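Local atomic coordinates of short-chain dehydrogenase/reductase SDR (Vibrio parahaemolyticus, PDB entry 3GUY), a protein that probably catalyses an NAD(P)-dependent oxidation or reduction, as a member of the short-chain dehydrogenase/reductase family. Residues D[129-132]-D[133-137]; D[149-152]-D[153-157]. The protein carries 2 engineered substitutions. One frame throughout, in Å; residues are numbered along the deposited sequence.

The two contacts follow one another along the chain of a Rossmann-type fold: contact 1 is the turn leaving strand 124-128, contact 2 lies within helix 141-160, and their centres are about 13 Å apart. They meet where Met129 CG packs on Val150 CG1 at 3.7 Å and where Gln134 OE1 comes within 3.5 Å of Lys151 NZ. Ser130 of contact 1 touches Tyr143 of the same helix, and spacing and fold are consistent with the conserved serine and tyrosine of the short-chain dehydrogenase active site. Both contacts also reach a second subunit, where Lys137 N bonds to Ser156 OG of that neighbour, so contact 1 of one chain joins contact 2 of the other.

Contact 1 of 2, residues D[129-132]-D[133-137]; sequences MSTA and AQQPK
Ser130 and Ala133, and then Thr131 and Gln134, are linked in a local turn contact, a short 3-10 segment opened by an ST turn, in the loop between strand 124-128 and helix 141-160 of the Rossmann-type fold. Two successive i to i+3 bonds close it: Ala133 N donates to Ser130 O at 3.0 Å, and Gln134 N donates to Thr131 O. Ser130 OG, swung to the side away from its own N (chi1 152°), accepts from Ala132 N at 2.8 Å with a fairly straight N-H...O angle of 157°. This bond holds the oxygen in place. Met129 CB rests on the methyl of Ala133 at 4.1 Å, and both side chains also lie against strand 167-174. Beyond the turn the chain runs on extended, and two side chains reach back to it. The amide of Gln135, bent at chi2, brings NE2 to 3.2 Å from Thr131 O, while the backbone Gln135 N is buried without a partner. Lys137 returns as an extended chain: its CD and CE pass over Ala132 CA, each at 4.1 Å. At its far end the Lys137 side chain crosses that of Thr131 obliquely, and Lys137 NZ gives a weak hydrogen bond to Thr131 OG1 at 3.1 Å.

Contact 2 of 2, residues D[149-152]-D[153-157]; sequences AVKG and LIESV
Ala149 to Leu153, Val150 to Ile154, Lys151 to Glu155 and Gly152 to Ser156 are joined by consecutive i to i+4 backbone bonds of a regular alpha-helix, the shortest being Ile154 N to Val150 O at 2.9 Å. Gly152 O is gripped twice: Ser156 N reaches it at 3.2 Å, and Ser156 OG donates to it at 2.8 Å from the opposite face of the carbonyl plane. Lying beside its backbone N (chi1 -61°), the Ser156 hydroxyl folds back along the helix. On the partly exposed flank Lys151 and Glu155 run side by side. Glu155 is bent at chi2 (-79°), with its CG only 3.1 Å from Lys151 O. Its OE2 stands 3.9 Å from Lys151 NZ, a long salt bridge that one water spans through weak bonds to both ends. The stronger partner of the carboxylate is Arg158, held by OE1, while Lys151 NZ has a further weak bond to Tyr172 OH. Toward the sheet, Val150 CG1 meets Ile154 CG2 at 4.0 Å, and both residues pack on Met127 of strand 124-128. Another face brings Ala149 against Ala149 of the second subunit. The helix is the crossover of the beta-alpha-beta unit 124-128, 141-160, 167-174, and it packs at a subunit interface, as the equivalent helix commonly does in short-chain dehydrogenases.

Contact 1 of 2, residues D[129-132]-D[133-137]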
ATOM      1  N   MET D 129      -5.059  -6.434 -14.426  1.00 22.83           N
ATOM      2  CA  MET D 129      -3.984  -6.990 -13.619  1.00 22.77           C
ATOM      3  C   MET D 129      -4.581  -8.171 -12.856  1.00 22.39           C
ATOM      4  O   MET D 129      -5.090  -9.108 -13.449  1.00 22.58           O
ATOM      5  CB  MET D 129      -3.332  -5.890 -12.710  1.00 21.98           C
ATOM      6  CG  MET D 129      -2.403  -4.960 -13.475  1.00 21.21           C
ATOM      7  SD  MET D 129      -1.933  -3.436 -12.698  1.00 15.79           S
ATOM      8  CE  MET D 129      -3.552  -2.620 -12.943  1.00 21.92           C
ATOM      9  N   SER D 130      -4.553  -8.124 -11.542  1.00 21.94           N
ATOM     10  CA  SER D 130      -5.031  -9.227 -10.725  1.00 22.35           C
ATOM     11  C   SER D 130      -5.025  -8.674  -9.319  1.00 21.34           C
ATOM     12  O   SER D 130      -4.334  -7.656  -9.037  1.00 21.59           O
ATOM     13  CB  SER D 130      -4.083 -10.431 -10.815  1.00 22.77           C
ATOM     14  OG  SER D 130      -4.142 -11.205  -9.625  1.00 23.81           O
ATOM     15  N   THR D 131      -5.814  -9.288  -8.438  1.00 20.89           N
ATOM     16  CA  THR D 131      -5.735  -8.960  -7.005  1.00 20.67           C
ATOM     17  C   THR D 131      -4.337  -9.248  -6.453  1.00 21.23           C
ATOM     18  O   THR D 131      -3.930  -8.598  -5.488  1.00 21.76           O
ATOM     19  CB  THR D 131      -6.817  -9.639  -6.179  1.00 20.97           C
ATOM     20  OG1 THR D 131      -6.791 -11.052  -6.396  1.00 21.27           O
ATOM     21  CG2 THR D 131      -8.198  -9.084  -6.622  1.00 18.46           C
ATOM     22  N   ALA D 132      -3.587 -10.124  -7.116  1.00 21.12           N
ATOM     23  CA  ALA D 132      -2.177 -10.403  -6.748  1.00 21.67           C
ATOM     24  C   ALA D 132      -1.251  -9.163  -6.880  1.00 20.74           C
ATOM     25  O   ALA D 132      -0.136  -9.179  -6.387  1.00 20.67           O
ATOM     26  CB  ALA D 132      -1.627 -11.570  -7.568  1.00 20.09           C
ATOM     27  N   ALA D 133      -1.699  -8.118  -7.583  1.00 21.61           N
ATOM     28  CA  ALA D 133      -0.978  -6.853  -7.730  1.00 20.95           C
ATOM     29  C   ALA D 133      -1.030  -6.014  -6.478  1.00 21.59           C
ATOM     30  O   ALA D 133      -0.241  -5.118  -6.299  1.00 20.35           O
ATOM     31  CB  ALA D 133      -1.564  -6.023  -8.972  1.00 21.60           C
ATOM     32  N   GLN D 134      -1.955  -6.315  -5.587  1.00 22.07           N
ATOM     33  CA  GLN D 134      -2.221  -5.467  -4.443  1.00 24.31           C
ATOM     34  C   GLN D 134      -1.905  -6.093  -3.082  1.00 24.16           C
ATOM     35  O   GLN D 134      -2.024  -5.419  -2.108  1.00 23.52           O
ATOM     36  CB  GLN D 134      -3.704  -5.042  -4.494  1.00 25.28           C
ATOM     37  CG  GLN D 134      -3.946  -4.198  -5.764  1.00 30.12           C
ATOM     38  CD  GLN D 134      -5.225  -3.480  -5.768  1.00 31.95           C
ATOM     39  OE1 GLN D 134      -5.256  -2.302  -6.074  1.00 38.41           O
ATOM     40  NE2 GLN D 134      -6.317  -4.188  -5.473  1.00 37.39           N
ATOM     41  N   GLN D 135      -1.517  -7.360  -3.034  1.00 24.99           N
ATOM     42  CA  GLN D 135      -1.135  -8.038  -1.782  1.00 25.86           C
ATOM     43  C   GLN D 135      -0.103  -9.100  -2.099  1.00 24.72           C
ATOM     44  O   GLN D 135      -0.044  -9.594  -3.211  1.00 24.91           O
ATOM     45  CB  GLN D 135      -2.279  -8.846  -1.153  1.00 26.95           C
ATOM     46  CG  GLN D 135      -3.667  -8.271  -1.198  1.00 34.21           C
ATOM     47  CD  GLN D 135      -4.664  -9.376  -1.556  1.00 39.80           C
ATOM     48  OE1 GLN D 135      -4.725 -10.410  -0.878  1.00 42.26           O
ATOM     49  NE2 GLN D 135      -5.397  -9.185  -2.649  1.00 37.73           N
ATOM     50  N   PRO D 136       0.642  -9.536  -1.082  1.00 24.01           N
ATOM     51  CA  PRO D 136       1.526 -10.649  -1.297  1.00 22.72           C
ATOM     52  C   PRO D 136       0.768 -11.955  -1.078  1.00 22.86           C
ATOM     53  O   PRO D 136      -0.244 -11.967  -0.390  1.00 22.27           O
ATOM     54  CB  PRO D 136       2.600 -10.442  -0.240  1.00 22.23           C
ATOM     55  CG  PRO D 136       1.870  -9.685   0.863  1.00 24.47           C
ATOM     56  CD  PRO D 136       0.865  -8.856   0.213  1.00 22.30           C
ATOM     57  N   LYS D 137       1.224 -13.023  -1.697  1.00 21.74           N
ATOM     58  CA  LYS D 137       0.605 -14.340  -1.522  1.00 23.22           C
ATOM     59  C   LYS D 137       1.653 -15.450  -1.484  1.00 23.03           C
ATOM     60  O   LYS D 137       2.506 -15.559  -2.387  1.00 22.70           O
ATOM     61  CB  LYS D 137      -0.389 -14.567  -2.654  1.00 23.79           C
ATOM     62  CG  LYS D 137      -1.629 -13.637  -2.579  1.00 28.66           C
ATOM     63  CD  LYS D 137      -2.269 -13.334  -3.929  1.00 35.64           C
ATOM     64  CE  LYS D 137      -3.756 -12.823  -3.771  1.00 38.37           C
ATOM     65  NZ  LYS D 137      -4.479 -12.738  -5.088  1.00 36.75           N
TER

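Contact 2 of 2, residues D[149-152]-D[153-157]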
ATOM      1  N   ALA D 149       4.731  -5.379 -10.459  1.00 16.65           N
ATOM      2  CA  ALA D 149       5.529  -4.650 -11.455  1.00 18.03           C
ATOM      3  C   ALA D 149       4.619  -3.833 -12.423  1.00 17.99           C
ATOM      4  O   ALA D 149       4.792  -2.637 -12.610  1.00 17.79           O
ATOM      5  CB  ALA D 149       6.441  -5.615 -12.230  1.00 17.73           C
ATOM      6  N   VAL D 150       3.623  -4.496 -12.968  1.00 18.89           N
ATOM      7  CA  VAL D 150       2.651  -3.800 -13.804  1.00 19.12           C
ATOM      8  C   VAL D 150       1.968  -2.618 -13.091  1.00 19.95           C
ATOM      9  O   VAL D 150       1.840  -1.579 -13.670  1.00 18.35           O
ATOM     10  CB  VAL D 150       1.647  -4.734 -14.512  1.00 19.67           C
ATOM     11  CG1 VAL D 150       0.627  -3.895 -15.388  1.00 18.33           C
ATOM     12  CG2 VAL D 150       2.369  -5.787 -15.372  1.00 18.84           C
ATOM     13  N   LYS D 151       1.551  -2.770 -11.840  1.00 20.13           N
ATOM     14  CA  LYS D 151       0.953  -1.672 -11.093  1.00 19.77           C
ATOM     15  C   LYS D 151       1.889  -0.478 -10.851  1.00 19.50           C
ATOM     16  O   LYS D 151       1.471   0.644 -10.926  1.00 19.03           O
ATOM     17  CB  LYS D 151       0.424  -2.159  -9.766  1.00 19.11           C
ATOM     18  CG  LYS D 151      -0.376  -1.137  -9.060  1.00 23.36           C
ATOM     19  CD  LYS D 151      -0.928  -1.721  -7.783  1.00 25.53           C
ATOM     20  CE  LYS D 151      -1.048  -0.710  -6.718  1.00 29.78           C
ATOM     21  NZ  LYS D 151      -2.384  -0.336  -6.670  1.00 31.44           N
ATOM     22  N   GLY D 152       3.157  -0.746 -10.582  1.00 19.79           N
ATOM     23  CA  GLY D 152       4.116   0.316 -10.432  1.00 19.68           C
ATOM     24  C   GLY D 152       4.319   1.043 -11.748  1.00 18.23           C
ATOM     25  O   GLY D 152       4.428   2.262 -11.752  1.00 20.38           O
ATOM     26  N   LEU D 153       4.365   0.286 -12.830  1.00 18.52           N
ATOM     27  CA  LEU D 153       4.430   0.852 -14.188  1.00 18.54           C
ATOM     28  C   LEU D 153       3.245   1.763 -14.435  1.00 18.75           C
ATOM     29  O   LEU D 153       3.427   2.975 -14.701  1.00 20.33           O
ATOM     30  CB  LEU D 153       4.449  -0.253 -15.212  1.00 18.26           C
ATOM     31  CG  LEU D 153       4.534   0.131 -16.678  1.00 17.18           C
ATOM     32  CD1 LEU D 153       6.019   0.455 -17.055  1.00 16.85           C
ATOM     33  CD2 LEU D 153       3.983  -1.007 -17.501  1.00 15.56           C
ATOM     34  N   ILE D 154       2.035   1.238 -14.301  1.00 18.42           N
ATOM     35  CA  ILE D 154       0.846   2.085 -14.657  1.00 19.88           C
ATOM     36  C   ILE D 154       0.685   3.298 -13.721  1.00 20.64           C
ATOM     37  O   ILE D 154       0.279   4.345 -14.164  1.00 19.15           O
ATOM     38  CB  ILE D 154      -0.441   1.268 -14.844  1.00 19.73           C
ATOM     39  CG1 ILE D 154      -1.035   0.740 -13.535  1.00 22.64           C
ATOM     40  CG2 ILE D 154      -0.180   0.059 -15.727  1.00 20.45           C
ATOM     41  CD1 ILE D 154      -2.218   1.546 -13.016  1.00 23.49           C
ATOM     42  N   GLU D 155       1.080   3.193 -12.446  1.00 20.27           N
ATOM     43  CA  GLU D 155       0.878   4.299 -11.536  1.00 19.84           C
ATOM     44  C   GLU D 155       1.885   5.433 -11.795  1.00 19.33           C
ATOM     45  O   GLU D 155       1.581   6.624 -11.640  1.00 18.83           O
ATOM     46  CB  GLU D 155       0.891   3.837 -10.089  1.00 20.19           C
ATOM     47  CG  GLU D 155      -0.253   2.891  -9.723  1.00 22.53           C
ATOM     48  CD  GLU D 155      -1.621   3.563  -9.472  1.00 28.78           C
ATOM     49  OE1 GLU D 155      -1.843   4.723  -9.896  1.00 30.17           O
ATOM     50  OE2 GLU D 155      -2.507   2.893  -8.854  1.00 29.53           O
ATOM     51  N   SER D 156       3.023   5.037 -12.301  1.00 17.99           N
ATOM     52  CA  SER D 156       4.011   5.962 -12.769  1.00 19.03           C
ATOM     53  C   SER D 156       3.613   6.650 -14.074  1.00 18.86           C
ATOM     54  O   SER D 156       3.774   7.886 -14.182  1.00 19.85           O
ATOM     55  CB  SER D 156       5.337   5.223 -12.937  1.00 17.92           C
ATOM     56  OG  SER D 156       5.774   4.691 -11.673  1.00 18.82           O
ATOM     57  N   VAL D 157       3.170   5.857 -15.036  1.00 19.94           N
ATOM     58  CA  VAL D 157       2.778   6.366 -16.379  1.00 21.35           C
ATOM     59  C   VAL D 157       1.533   7.291 -16.159  1.00 23.08           C
ATOM     60  O   VAL D 157       1.459   8.407 -16.735  1.00 21.58           O
ATOM     61  CB  VAL D 157       2.593   5.237 -17.427  1.00 22.17           C
ATOM     62  CG1 VAL D 157       2.119   5.784 -18.801  1.00 25.09           C
ATOM     63  CG2 VAL D 157       3.871   4.386 -17.618  1.00 21.51           C
TER
HETATM   64  O   HOH W   1      -1.701   2.964  -6.170  1.00 38.85           O